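PDB 5U1T: separin, which cleaves the Scc1 subunit of cohesin as a caspase-like cysteine protease at the onset of anaphase, and is held inactive by securin for most of the cell cycle. Local coordinates for residues Thr469-Phe474 with Glu598-Phe603; Ser522-Ile528 with Asp548-Asn554; Ile562-Leu566 with Asn577-Ile581; Trp589-Asp594 with Lys634-Tyr638; Pro643-Asn647 with Glu681-Leu685. All blocks are in the same frame, centred on the assembly; numbering follows the deposited sequence.

Contact 1 (Thr469-Phe474 with Glu598-Phe603); sequences TLSFVF and ERISSF
The rings of Phe474 and Phe603 lie near parallel. Their planes are 25° apart and the centroids 4.9 Å, but the rings are slid so far that they barely overlap. Over one face of the Phe474 ring lies Phe603 CB, 3.6 Å from the ring centroid in a CH-pi contact. Phe603 holds its CG anti to the backbone N (chi1 -178°), which carries its ring past that of Phe474. Among the apolar contacts, Leu470 CD2 lies 4.2 Å from Phe603 CD2.

Glu598 reaches out with an extended chain, and its carboxylate makes van der Waals contact with Thr469, OE1 3.5 Å from CB. The polar end of Glu598 is held elsewhere: the hydroxyl of Tyr556 is hydrogen-bonded to both Glu598 OE1 and Leu470 N. Ser471 OG gives a weak hydrogen bond of 3.3 Å to Arg599 O.

Thr469 is the N-cap of helix 470-485. Its OG1 accepts from Phe472 N at 2.9 Å and is also hydrogen-bonded to Asn467. Phe603 also meets an aromatic side chain of the other protein in the assembly, ring to ring. Ser601 takes the N-cap position of helix 602-617, and the whole is a meeting of two helix N-termini in the helical domain.

Contact 2 (Ser522-Ile528 with Asp548-Asn554); sequences SQLSRMI and DKLHLLN
The N-terminus of helix 523-533, with Ser522 at its N-cap, packs here against the loop that leads into helix 557-572 in the helical domain. Leu553 fills the apolar half. Its CB lies 3.7 Å from Leu524 CD1, and its branch end meets Ile528 tip to tip, CD1 to CD1 at 3.9 Å. Leu524 crosses Asn554 at about a right angle.

His551 brings NE2 to the two serines of the helix. This atom is 3.0 Å from Ser522 OG and 3.4 Å from Ser525 OG. All three atoms are hydrogen-bonded to Glu501 OE1. The far side of the imidazole is also used, since ND1 accepts from Leu553 N at 3.1 Å, with the donor tilted 27° from the ring plane. The ring of His65 stacks on that of His551.

A water links the remaining edge, accepting from Gln523 N and donating to Asp548 OD1.

Both ring nitrogens of His551 therefore have partners, which should fix the rotation of the ring. The carboxylate of Glu501 gathers three buried polar atoms at one point. With ND1 accepting, the ring is consistent with a neutral imidazole that carries its proton on NE2, next to Glu501.

Contact 3 (Ile562-Leu566 with Asn577-Ile581); sequences IVYLL and NLSKI
Ile581 is the bump of this contact, and it sits in a hollow formed by Ile562, Leu565 and Leu566 on the facing helix. Each part of its side chain meets a different wall. The CB lies 4.0 Å from Ile562 CB, so the two side chains touch at their roots. The CG2 branch turns to Leu565 and comes 3.9 Å from its CD1. The longer branch ends in CD1, which presses on the start of Leu566, 3.5 Å from its backbone N and 3.7 Å from its CB. This reach follows from the torsions of Ile581: CG1 stands between the backbone N and the carbonyl carbon (chi1 71°), and the chain then runs straight out to CD1 (chi2 -173°).

The pair is a helical hairpin. Helix 557-572 turns back through a short connection into helix 578-590, and these residues line the facing sides of the two helices. Asp569 accepts from the backbone N of Asn577 across the same connection.

Two smaller contacts border the hollow. Leu565 sends CD2 toward Asn577, 4.0 Å from ND2, and the two side chains cross at a slant. Leu566 CD1 meets Leu578 CD1 at 4.2 Å. Beyond Leu578 lie Tyr614 of helix 602-617 and Phe620. Ile562 packs on Phe607 of helix 602-617.

Contact 4 (Trp589-Asp594 with Lys634-Tyr638); sequences WLQKSD and KEKYY
Tyr638 offers one face of its ring to Leu590, whose CD1 lies 3.3 Å from CZ. Ser593 OG stands at the edge of the same ring, near its plane. Lys634 O also lies at the edge of the Tyr638 ring, in its plane. The Tyr638 hydroxyl in turn comes to the edge of the Trp589 indole, and the two side chains cross at about a right angle. Tyr637 has Ser593 O over one face, toward the rim. Its CD1 is 3.2 Å from Ser593 OG. The Asp594 carboxylate approaches the same ring, OD1 3.7 Å from CE1, with the two planes 62° apart.

Lys634 runs its side chain along the turn. The chain bends at chi2 (-67°) and is straight beyond, so its methylenes pass Ser593 CB and Leu590 O. Its CD lies 3.8 Å from Ser593 CB. At the end, Lys634 NZ gives a weak hydrogen bond of 3.3 Å to Gln591 O.

Residues Leu590 to Ser593 form a type I beta turn, which joins helix 578-590 to helix 593-596. Lys634 is at the N-cap position of helix 635-638.

Glu604 takes hydrogen bonds from both Trp589 NE1 and Tyr638 OH, one on each carboxylate oxygen. Its carboxylate thus joins the polar ends of the two aromatic residues. Asp594 lies near Lys636 but beyond salt-bridge distance, OD2 4.4 Å from NZ. That attraction is probably modest, since Asp594 and Lys636 are both exposed.

Contact 5 (Pro643-Asn647 with Glu681-Leu685); sequences PYADN and EQALL
The short helical segments 643-647 and 681-685 run nearly parallel, at 14°, with their axes 10.5 Å apart. Leu685 fills the space between them. Its CD2 lies over the centre of the Tyr644 ring in a CH-pi contact, 3.9 Å from the centroid. The same methyl touches Pro643, 4.1 Å from its CB. Leu685 holds CG anti to the backbone N (chi1 -158°), which carries both methyls across to the facing helix.

Asn647 closes one end. Its ND2 donates to Leu685 O at 2.8 Å, and the oxygen lies near the amide plane. The bond is bent, with an angle of 141° at the hydrogen. Asn647 CB also packs on Leu685 CG at 3.8 Å.

Tyr644 reaches the other end. Its OH is 3.0 Å from Glu681 OE2, which lies at the ring edge, near its plane, with the carboxylate turned steeply to the ring. The same OE2 forms a salt bridge with Lys734. Gln682 lies beside Pro643 and Tyr644.

Helix 642-655 is backed by helix 621-633, where Ala645 packs on Ile631, and Tyr644 also rests on Leu612 of helix 602-617. On the far flank, Leu684 of helix 680-689 packs on Val735 and Leu738 of helix 729-752.

How the contacts relate
From the N terminus, contact 1 opens first, on helix 470-485, and closes a long loop at the start of helix 602-617. Contacts 2 and 3 nest inside that loop, one after the other. Contact 2 ties helix 523-533 to the loop before helix 557-572, and contact 3 folds helix 557-572 onto helix 578-590. Contact 4 opens before contact 1 closes, so these two cross. It joins the end of helix 578-590 to helix 635-638, and Ile600 touches Tyr637 and Tyr638. Leu470, Ile528 and Leu553 join contacts 1 and 2. Contact 5 follows in series, pairing helices 642-655 and 680-689 further along.

Contact 1 (Thr469-Phe474 with Glu598-Phe603)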
# COMPACT_ATOMS: atom_id res chain seq x y z
N THR A 469 32.18 -17.64 6.39
CA THR A 469 31.25 -16.75 5.71
C THR A 469 30.02 -16.49 6.58
O THR A 469 29.54 -17.40 7.23
CB THR A 469 30.80 -17.32 4.35
OG1 THR A 469 29.91 -18.43 4.57
CG2 THR A 469 32.00 -17.77 3.54
N LEU A 470 29.52 -15.26 6.58
CA LEU A 470 28.23 -14.97 7.20
C LEU A 470 27.11 -15.71 6.47
O LEU A 470 26.17 -16.17 7.10
CB LEU A 470 27.97 -13.46 7.19
CG LEU A 470 26.74 -12.95 7.95
CD1 LEU A 470 26.96 -13.04 9.43
CD2 LEU A 470 26.41 -11.52 7.53
N SER A 471 27.22 -15.83 5.15
CA SER A 471 26.18 -16.51 4.37
C SER A 471 25.97 -17.94 4.83
O SER A 471 24.83 -18.36 4.99
CB SER A 471 26.50 -16.48 2.87
OG SER A 471 27.88 -16.68 2.59
N PHE A 472 27.03 -18.68 5.10
CA PHE A 472 26.85 -20.04 5.53
C PHE A 472 26.20 -20.19 6.89
O PHE A 472 25.36 -21.02 7.08
CB PHE A 472 28.15 -20.82 5.51
CG PHE A 472 28.01 -22.19 6.07
CD1 PHE A 472 27.49 -23.20 5.30
CD2 PHE A 472 28.32 -22.45 7.37
CE1 PHE A 472 27.30 -24.45 5.82
CE2 PHE A 472 28.13 -23.70 7.89
CZ PHE A 472 27.63 -24.70 7.11
N VAL A 473 26.60 -19.37 7.84
CA VAL A 473 26.07 -19.48 9.18
C VAL A 473 24.64 -19.02 9.28
O VAL A 473 23.93 -19.47 10.14
CB VAL A 473 26.96 -18.77 10.20
CG1 VAL A 473 27.17 -17.33 9.82
CG2 VAL A 473 26.35 -18.85 11.57
N PHE A 474 24.22 -18.14 8.41
CA PHE A 474 22.85 -17.70 8.41
C PHE A 474 22.00 -18.77 7.80
O PHE A 474 20.96 -19.11 8.29
CB PHE A 474 22.73 -16.43 7.60
CG PHE A 474 22.31 -15.28 8.40
CD1 PHE A 474 21.00 -15.11 8.73
CD2 PHE A 474 23.23 -14.41 8.87
CE1 PHE A 474 20.61 -14.06 9.50
CE2 PHE A 474 22.85 -13.35 9.64
CZ PHE A 474 21.53 -13.18 9.96
N GLU A 598 32.35 -13.55 -2.62
CA GLU A 598 31.64 -14.44 -1.71
C GLU A 598 30.14 -14.46 -2.00
O GLU A 598 29.57 -13.46 -2.46
CB GLU A 598 31.90 -14.01 -0.27
CG GLU A 598 31.07 -14.72 0.77
CD GLU A 598 31.33 -14.19 2.16
OE1 GLU A 598 30.38 -14.17 2.99
OE2 GLU A 598 32.50 -13.79 2.41
N ARG A 599 29.54 -15.62 -1.75
CA ARG A 599 28.10 -15.80 -1.80
C ARG A 599 27.39 -14.83 -0.87
O ARG A 599 27.88 -14.47 0.18
CB ARG A 599 27.76 -17.23 -1.41
CG ARG A 599 26.42 -17.69 -1.85
CD ARG A 599 26.29 -19.19 -1.70
NE ARG A 599 24.97 -19.61 -2.13
CZ ARG A 599 23.88 -19.57 -1.36
NH1 ARG A 599 22.70 -19.95 -1.87
NH2 ARG A 599 23.95 -19.15 -0.09
N ILE A 600 26.21 -14.43 -1.27
CA ILE A 600 25.57 -13.37 -0.57
C ILE A 600 24.69 -13.99 0.46
O ILE A 600 24.01 -14.94 0.20
CB ILE A 600 24.79 -12.50 -1.53
CG1 ILE A 600 25.76 -11.88 -2.50
CG2 ILE A 600 24.12 -11.36 -0.81
CD1 ILE A 600 26.69 -10.93 -1.81
N SER A 601 24.71 -13.40 1.64
CA SER A 601 23.85 -13.78 2.75
C SER A 601 22.38 -13.59 2.49
O SER A 601 22.00 -12.79 1.69
CB SER A 601 24.21 -13.03 4.04
OG SER A 601 25.07 -11.93 3.84
N SER A 602 21.56 -14.31 3.22
CA SER A 602 20.15 -14.11 3.13
C SER A 602 19.88 -12.91 3.97
O SER A 602 18.93 -12.22 3.78
CB SER A 602 19.40 -15.31 3.65
OG SER A 602 19.40 -15.33 5.05
N PHE A 603 20.76 -12.68 4.91
CA PHE A 603 20.67 -11.50 5.74
C PHE A 603 20.79 -10.25 4.86
O PHE A 603 20.11 -9.25 5.06
CB PHE A 603 21.76 -11.55 6.80
CG PHE A 603 21.75 -10.41 7.76
CD1 PHE A 603 20.74 -10.29 8.70
CD2 PHE A 603 22.78 -9.50 7.76
CE1 PHE A 603 20.77 -9.27 9.63
CE2 PHE A 603 22.80 -8.46 8.67
CZ PHE A 603 21.79 -8.36 9.61

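Contact 2 (Ser522-Ile528 with Asp548-Asn554)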
# COMPACT_ATOMS: atom_id res chain seq x y z
N SER A 522 28.95 -9.89 22.02
CA SER A 522 29.63 -8.76 21.40
C SER A 522 28.62 -7.84 20.69
O SER A 522 27.58 -8.33 20.24
CB SER A 522 30.66 -9.27 20.42
OG SER A 522 29.99 -10.12 19.52
N GLN A 523 28.93 -6.55 20.57
CA GLN A 523 28.02 -5.60 19.93
C GLN A 523 27.50 -6.08 18.59
O GLN A 523 26.30 -6.03 18.34
CB GLN A 523 28.67 -4.22 19.75
CG GLN A 523 28.79 -3.37 21.02
CD GLN A 523 27.44 -2.91 21.58
OE1 GLN A 523 26.72 -2.12 20.95
NE2 GLN A 523 27.10 -3.39 22.79
N LEU A 524 28.39 -6.56 17.72
CA LEU A 524 28.00 -6.94 16.36
C LEU A 524 27.05 -8.13 16.35
O LEU A 524 26.28 -8.29 15.41
CB LEU A 524 29.22 -7.26 15.49
CG LEU A 524 29.99 -6.10 14.86
CD1 LEU A 524 31.21 -6.62 14.15
CD2 LEU A 524 29.13 -5.30 13.90
N SER A 525 27.14 -8.97 17.38
CA SER A 525 26.25 -10.11 17.51
C SER A 525 24.87 -9.64 17.98
O SER A 525 23.84 -10.14 17.53
CB SER A 525 26.83 -11.15 18.47
OG SER A 525 28.02 -11.70 17.94
N ARG A 526 24.87 -8.67 18.88
CA ARG A 526 23.64 -8.08 19.36
C ARG A 526 22.96 -7.29 18.25
O ARG A 526 21.73 -7.24 18.20
CB ARG A 526 23.92 -7.18 20.55
CG ARG A 526 24.64 -7.89 21.65
CD ARG A 526 24.81 -6.98 22.82
NE ARG A 526 23.52 -6.55 23.31
CZ ARG A 526 23.35 -5.60 24.23
NH1 ARG A 526 22.11 -5.29 24.61
NH2 ARG A 526 24.39 -4.97 24.75
N MET A 527 23.76 -6.69 17.36
CA MET A 527 23.21 -5.91 16.25
C MET A 527 22.48 -6.79 15.26
O MET A 527 21.41 -6.43 14.81
CB MET A 527 24.31 -5.13 15.53
CG MET A 527 24.72 -3.90 16.29
SD MET A 527 26.09 -2.99 15.58
CE MET A 527 25.38 -2.25 14.14
N ILE A 528 23.04 -7.94 14.93
CA ILE A 528 22.32 -8.86 14.07
C ILE A 528 21.04 -9.28 14.79
O ILE A 528 19.97 -9.32 14.18
CB ILE A 528 23.17 -10.09 13.69
CG1 ILE A 528 24.32 -9.66 12.77
CG2 ILE A 528 22.32 -11.11 12.96
CD1 ILE A 528 25.24 -10.77 12.33
N ASP A 548 35.38 -5.59 19.12
CA ASP A 548 36.13 -6.79 19.47
C ASP A 548 37.23 -6.95 18.43
O ASP A 548 36.98 -6.82 17.23
CB ASP A 548 35.25 -8.04 19.52
CG ASP A 548 34.13 -7.91 20.53
OD1 ASP A 548 33.37 -6.92 20.45
OD2 ASP A 548 34.00 -8.77 21.42
N LYS A 549 38.44 -7.21 18.90
CA LYS A 549 39.57 -7.34 18.00
C LYS A 549 39.42 -8.59 17.13
O LYS A 549 39.58 -8.53 15.90
CB LYS A 549 40.88 -7.36 18.80
CG LYS A 549 41.21 -5.98 19.43
CD LYS A 549 42.13 -6.08 20.68
CE LYS A 549 43.56 -6.54 20.34
NZ LYS A 549 44.47 -6.54 21.54
N LEU A 550 39.02 -9.69 17.74
CA LEU A 550 38.87 -10.94 17.02
C LEU A 550 37.40 -11.32 16.87
O LEU A 550 36.77 -11.76 17.83
CB LEU A 550 39.63 -12.06 17.75
CG LEU A 550 41.11 -11.73 18.02
CD1 LEU A 550 41.80 -12.86 18.75
CD2 LEU A 550 41.85 -11.39 16.72
N HIS A 551 36.85 -11.16 15.68
CA HIS A 551 35.48 -11.58 15.45
C HIS A 551 35.24 -11.77 13.98
O HIS A 551 35.67 -10.95 13.19
CB HIS A 551 34.51 -10.56 16.03
CG HIS A 551 33.20 -11.16 16.46
ND1 HIS A 551 32.43 -11.95 15.64
CD2 HIS A 551 32.54 -11.09 17.64
CE1 HIS A 551 31.35 -12.34 16.29
NE2 HIS A 551 31.39 -11.83 17.50
N LEU A 552 34.57 -12.85 13.59
CA LEU A 552 34.23 -13.06 12.19
C LEU A 552 33.33 -11.91 11.72
O LEU A 552 33.41 -11.46 10.57
CB LEU A 552 33.53 -14.40 11.96
CG LEU A 552 33.09 -14.63 10.51
CD1 LEU A 552 34.29 -14.75 9.62
CD2 LEU A 552 32.22 -15.85 10.36
N LEU A 553 32.49 -11.42 12.62
CA LEU A 553 31.52 -10.41 12.24
C LEU A 553 32.21 -9.09 11.91
O LEU A 553 31.61 -8.20 11.32
CB LEU A 553 30.49 -10.20 13.35
CG LEU A 553 29.55 -11.39 13.57
CD1 LEU A 553 28.45 -10.95 14.46
CD2 LEU A 553 29.03 -11.94 12.27
N ASN A 554 33.49 -8.96 12.26
CA ASN A 554 34.21 -7.74 11.90
C ASN A 554 34.42 -7.66 10.39
O ASN A 554 34.70 -6.59 9.84
CB ASN A 554 35.55 -7.68 12.64
CG ASN A 554 35.40 -7.23 14.09
OD1 ASN A 554 34.46 -6.49 14.43
ND2 ASN A 554 36.33 -7.67 14.96
O HOH W 1 31.33 -5.76 22.17

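Contact 3 (Ile562-Leu566 with Asn577-Ile581)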
# COMPACT_ATOMS: atom_id res chain seq x y z
N ILE A 562 24.64 -1.04 8.70
CA ILE A 562 23.61 -0.37 7.93
C ILE A 562 22.30 -1.14 8.01
O ILE A 562 21.24 -0.52 7.94
CB ILE A 562 24.03 -0.15 6.43
CG1 ILE A 562 24.07 -1.44 5.65
CG2 ILE A 562 25.36 0.58 6.31
CD1 ILE A 562 24.61 -1.22 4.25
N VAL A 563 22.34 -2.46 8.18
CA VAL A 563 21.10 -3.22 8.37
C VAL A 563 20.47 -2.80 9.68
O VAL A 563 19.24 -2.71 9.81
CB VAL A 563 21.31 -4.74 8.38
CG1 VAL A 563 20.03 -5.49 8.84
CG2 VAL A 563 21.75 -5.22 7.02
N TYR A 564 21.32 -2.51 10.65
CA TYR A 564 20.84 -2.11 11.95
C TYR A 564 20.20 -0.72 11.84
O TYR A 564 19.11 -0.49 12.35
CB TYR A 564 21.98 -2.15 12.98
CG TYR A 564 21.55 -1.76 14.37
CD1 TYR A 564 20.98 -2.68 15.24
CD2 TYR A 564 21.69 -0.45 14.81
CE1 TYR A 564 20.58 -2.31 16.52
CE2 TYR A 564 21.29 -0.06 16.07
CZ TYR A 564 20.73 -0.99 16.92
OH TYR A 564 20.34 -0.56 18.18
N LEU A 565 20.86 0.21 11.16
CA LEU A 565 20.35 1.58 11.06
C LEU A 565 19.04 1.65 10.25
O LEU A 565 18.09 2.32 10.66
CB LEU A 565 21.42 2.49 10.46
CG LEU A 565 22.64 2.71 11.35
CD1 LEU A 565 23.67 3.52 10.62
CD2 LEU A 565 22.25 3.37 12.62
N LEU A 566 18.99 0.95 9.12
CA LEU A 566 17.75 0.82 8.39
C LEU A 566 16.59 0.41 9.29
O LEU A 566 15.56 1.09 9.36
CB LEU A 566 17.91 -0.19 7.27
CG LEU A 566 16.60 -0.37 6.52
CD1 LEU A 566 16.43 0.80 5.57
CD2 LEU A 566 16.53 -1.71 5.79
N ASN A 577 18.50 8.28 8.60
CA ASN A 577 19.72 7.69 8.05
C ASN A 577 19.56 7.01 6.70
O ASN A 577 20.53 6.44 6.20
CB ASN A 577 20.31 6.68 9.02
CG ASN A 577 20.86 7.33 10.24
OD1 ASN A 577 21.59 8.33 10.15
ND2 ASN A 577 20.50 6.79 11.40
N LEU A 578 18.36 7.05 6.14
CA LEU A 578 18.05 6.32 4.91
C LEU A 578 19.02 6.62 3.78
O LEU A 578 19.55 5.72 3.11
CB LEU A 578 16.62 6.62 4.46
CG LEU A 578 16.06 5.80 3.30
CD1 LEU A 578 16.57 4.38 3.35
CD2 LEU A 578 14.54 5.79 3.36
N SER A 579 19.24 7.91 3.55
CA SER A 579 20.10 8.35 2.47
C SER A 579 21.59 8.01 2.73
O SER A 579 22.28 7.46 1.86
CB SER A 579 19.89 9.84 2.26
OG SER A 579 20.76 10.30 1.26
N LYS A 580 22.07 8.34 3.93
CA LYS A 580 23.42 7.96 4.39
C LYS A 580 23.73 6.49 4.10
O LYS A 580 24.73 6.19 3.46
CB LYS A 580 23.57 8.23 5.90
CG LYS A 580 24.81 9.02 6.28
CD LYS A 580 25.63 8.30 7.39
CE LYS A 580 27.01 8.99 7.59
NZ LYS A 580 27.92 8.34 8.62
N ILE A 581 22.86 5.59 4.55
CA ILE A 581 23.14 4.16 4.43
C ILE A 581 22.87 3.58 3.04
O ILE A 581 23.48 2.59 2.68
CB ILE A 581 22.36 3.33 5.50
CG1 ILE A 581 20.87 3.27 5.21
CG2 ILE A 581 22.60 3.88 6.90
CD1 ILE A 581 20.08 2.62 6.30

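Contact 4 (Trp589-Asp594 with Lys634-Tyr638)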
# COMPACT_ATOMS: atom_id res chain seq x y z
N TRP A 589 29.87 -1.33 -0.00
CA TRP A 589 29.56 -2.75 0.04
C TRP A 589 29.31 -3.30 -1.35
O TRP A 589 30.12 -4.04 -1.89
CB TRP A 589 28.34 -3.05 0.92
CG TRP A 589 28.36 -4.48 1.34
CD1 TRP A 589 27.63 -5.50 0.80
CD2 TRP A 589 29.19 -5.07 2.33
NE1 TRP A 589 27.95 -6.69 1.42
CE2 TRP A 589 28.91 -6.45 2.36
CE3 TRP A 589 30.15 -4.56 3.22
CZ2 TRP A 589 29.55 -7.33 3.25
CZ3 TRP A 589 30.78 -5.43 4.10
CH2 TRP A 589 30.48 -6.80 4.10
N LEU A 590 28.19 -2.89 -1.93
CA LEU A 590 27.75 -3.39 -3.23
C LEU A 590 28.81 -3.23 -4.29
O LEU A 590 28.94 -4.08 -5.17
CB LEU A 590 26.49 -2.68 -3.64
CG LEU A 590 25.46 -3.46 -4.45
CD1 LEU A 590 25.06 -4.70 -3.69
CD2 LEU A 590 24.25 -2.56 -4.71
N GLN A 591 29.59 -2.16 -4.20
CA GLN A 591 30.62 -1.86 -5.21
C GLN A 591 31.82 -2.79 -5.12
O GLN A 591 32.47 -3.07 -6.13
CB GLN A 591 31.10 -0.42 -5.07
CG GLN A 591 31.38 0.22 -6.41
CD GLN A 591 30.21 0.08 -7.38
OE1 GLN A 591 29.08 0.45 -7.07
NE2 GLN A 591 30.49 -0.47 -8.56
N LYS A 592 32.11 -3.24 -3.89
CA LYS A 592 33.19 -4.18 -3.61
C LYS A 592 32.67 -5.61 -3.68
O LYS A 592 33.15 -6.51 -2.98
CB LYS A 592 33.80 -3.91 -2.23
CG LYS A 592 33.94 -2.42 -1.92
CD LYS A 592 35.32 -2.06 -1.37
CE LYS A 592 35.60 -0.56 -1.58
NZ LYS A 592 35.31 -0.14 -2.99
N SER A 593 31.67 -5.81 -4.53
CA SER A 593 31.09 -7.12 -4.78
C SER A 593 32.14 -8.16 -5.18
O SER A 593 32.14 -9.28 -4.65
CB SER A 593 30.04 -7.01 -5.88
OG SER A 593 29.29 -8.20 -6.01
N ASP A 594 33.02 -7.81 -6.12
CA ASP A 594 33.97 -8.77 -6.69
C ASP A 594 35.31 -8.82 -5.95
O ASP A 594 36.08 -9.76 -6.13
CB ASP A 594 34.23 -8.47 -8.17
CG ASP A 594 32.94 -8.42 -9.00
OD1 ASP A 594 31.91 -7.91 -8.50
OD2 ASP A 594 32.98 -8.87 -10.17
N LYS A 634 25.80 -5.79 -10.53
CA LYS A 634 26.49 -6.87 -9.81
C LYS A 634 25.65 -8.15 -9.84
O LYS A 634 25.50 -8.83 -8.82
CB LYS A 634 26.77 -6.46 -8.36
CG LYS A 634 27.30 -5.06 -8.16
CD LYS A 634 28.68 -4.91 -8.73
CE LYS A 634 29.28 -3.57 -8.36
NZ LYS A 634 30.69 -3.45 -8.87
N GLU A 635 25.12 -8.46 -11.01
CA GLU A 635 24.31 -9.65 -11.25
C GLU A 635 25.01 -11.00 -10.94
O GLU A 635 24.35 -11.99 -10.61
CB GLU A 635 23.87 -9.63 -12.70
CG GLU A 635 23.06 -10.79 -13.16
CD GLU A 635 22.45 -10.48 -14.51
OE1 GLU A 635 23.19 -10.53 -15.53
OE2 GLU A 635 21.24 -10.16 -14.53
N LYS A 636 26.34 -11.02 -11.07
CA LYS A 636 27.14 -12.20 -10.74
C LYS A 636 26.83 -12.74 -9.35
O LYS A 636 27.02 -13.92 -9.08
CB LYS A 636 28.64 -11.86 -10.84
CG LYS A 636 29.60 -13.05 -10.61
CD LYS A 636 31.07 -12.62 -10.78
CE LYS A 636 32.03 -13.76 -10.45
NZ LYS A 636 33.44 -13.28 -10.34
N TYR A 637 26.35 -11.87 -8.47
CA TYR A 637 26.13 -12.21 -7.08
C TYR A 637 24.71 -11.99 -6.63
O TYR A 637 24.25 -12.59 -5.65
CB TYR A 637 27.07 -11.39 -6.19
CG TYR A 637 28.52 -11.68 -6.45
CD1 TYR A 637 29.22 -11.02 -7.46
CD2 TYR A 637 29.20 -12.65 -5.71
CE1 TYR A 637 30.56 -11.29 -7.71
CE2 TYR A 637 30.53 -12.93 -5.95
CZ TYR A 637 31.21 -12.25 -6.95
OH TYR A 637 32.53 -12.53 -7.20
N TYR A 638 24.00 -11.12 -7.34
CA TYR A 638 22.71 -10.68 -6.84
C TYR A 638 21.59 -11.08 -7.76
O TYR A 638 20.51 -10.50 -7.73
CB TYR A 638 22.72 -9.17 -6.63
CG TYR A 638 23.62 -8.73 -5.50
CD1 TYR A 638 23.14 -8.66 -4.20
CD2 TYR A 638 24.96 -8.41 -5.73
CE1 TYR A 638 23.95 -8.26 -3.16
CE2 TYR A 638 25.79 -8.01 -4.69
CZ TYR A 638 25.28 -7.95 -3.40
OH TYR A 638 26.08 -7.54 -2.37

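Contact 5 (Pro643-Asn647 with Glu681-Leu685)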
# COMPACT_ATOMS: atom_id res chain seq x y z
N PRO A 643 15.02 -9.64 -9.77
CA PRO A 643 13.58 -9.38 -9.92
C PRO A 643 13.07 -8.20 -9.08
O PRO A 643 12.13 -7.50 -9.49
CB PRO A 643 12.93 -10.69 -9.44
CG PRO A 643 13.93 -11.73 -9.81
CD PRO A 643 15.30 -11.09 -9.69
N TYR A 644 13.67 -7.98 -7.92
CA TYR A 644 13.25 -6.87 -7.08
C TYR A 644 13.82 -5.57 -7.60
O TYR A 644 13.16 -4.54 -7.54
CB TYR A 644 13.68 -7.07 -5.63
CG TYR A 644 12.88 -8.12 -4.91
CD1 TYR A 644 13.21 -9.47 -5.03
CD2 TYR A 644 11.82 -7.77 -4.10
CE1 TYR A 644 12.49 -10.43 -4.37
CE2 TYR A 644 11.10 -8.72 -3.44
CZ TYR A 644 11.44 -10.05 -3.57
OH TYR A 644 10.73 -11.02 -2.90
N ALA A 645 15.05 -5.62 -8.10
CA ALA A 645 15.63 -4.41 -8.63
C ALA A 645 14.81 -3.99 -9.85
O ALA A 645 14.53 -2.81 -10.01
CB ALA A 645 17.08 -4.62 -8.99
N ASP A 646 14.38 -4.94 -10.67
CA ASP A 646 13.63 -4.63 -11.88
C ASP A 646 12.27 -4.01 -11.58
O ASP A 646 11.94 -2.96 -12.12
CB ASP A 646 13.48 -5.88 -12.77
CG ASP A 646 14.69 -6.10 -13.68
OD1 ASP A 646 15.50 -5.16 -13.81
OD2 ASP A 646 14.84 -7.20 -14.28
N ASN A 647 11.48 -4.65 -10.71
CA ASN A 647 10.21 -4.09 -10.26
C ASN A 647 10.37 -2.70 -9.65
O ASN A 647 9.56 -1.80 -9.93
CB ASN A 647 9.54 -5.02 -9.24
CG ASN A 647 8.38 -4.33 -8.45
OD1 ASN A 647 8.60 -3.42 -7.63
ND2 ASN A 647 7.15 -4.80 -8.66
N GLU A 681 5.48 -15.62 -5.58
CA GLU A 681 6.11 -14.39 -5.10
C GLU A 681 6.65 -13.55 -6.26
O GLU A 681 6.50 -12.33 -6.27
CB GLU A 681 7.22 -14.69 -4.10
CG GLU A 681 7.10 -13.81 -2.86
CD GLU A 681 8.41 -13.65 -2.08
OE1 GLU A 681 9.26 -14.59 -2.07
OE2 GLU A 681 8.56 -12.57 -1.45
N GLN A 682 7.28 -14.19 -7.23
CA GLN A 682 7.81 -13.45 -8.36
C GLN A 682 6.69 -12.94 -9.26
O GLN A 682 6.81 -11.88 -9.86
CB GLN A 682 8.79 -14.32 -9.14
CG GLN A 682 10.22 -14.19 -8.65
CD GLN A 682 10.41 -14.68 -7.21
OE1 GLN A 682 10.02 -15.81 -6.85
NE2 GLN A 682 11.01 -13.82 -6.36
N ALA A 683 5.61 -13.70 -9.35
CA ALA A 683 4.47 -13.32 -10.18
C ALA A 683 3.74 -12.13 -9.57
O ALA A 683 3.28 -11.24 -10.28
CB ALA A 683 3.53 -14.49 -10.35
N LEU A 684 3.64 -12.13 -8.25
CA LEU A 684 3.07 -11.00 -7.55
C LEU A 684 3.92 -9.78 -7.82
O LEU A 684 3.41 -8.68 -8.06
CB LEU A 684 2.97 -11.28 -6.05
CG LEU A 684 1.72 -12.01 -5.55
CD1 LEU A 684 1.92 -12.51 -4.12
CD2 LEU A 684 0.48 -11.13 -5.62
N LEU A 685 5.23 -9.98 -7.81
CA LEU A 685 6.15 -8.88 -8.02
C LEU A 685 6.05 -8.31 -9.43
O LEU A 685 5.97 -7.11 -9.61
CB LEU A 685 7.57 -9.34 -7.75
CG LEU A 685 8.52 -8.21 -7.43
CD1 LEU A 685 8.13 -7.66 -6.08
CD2 LEU A 685 9.96 -8.72 -7.44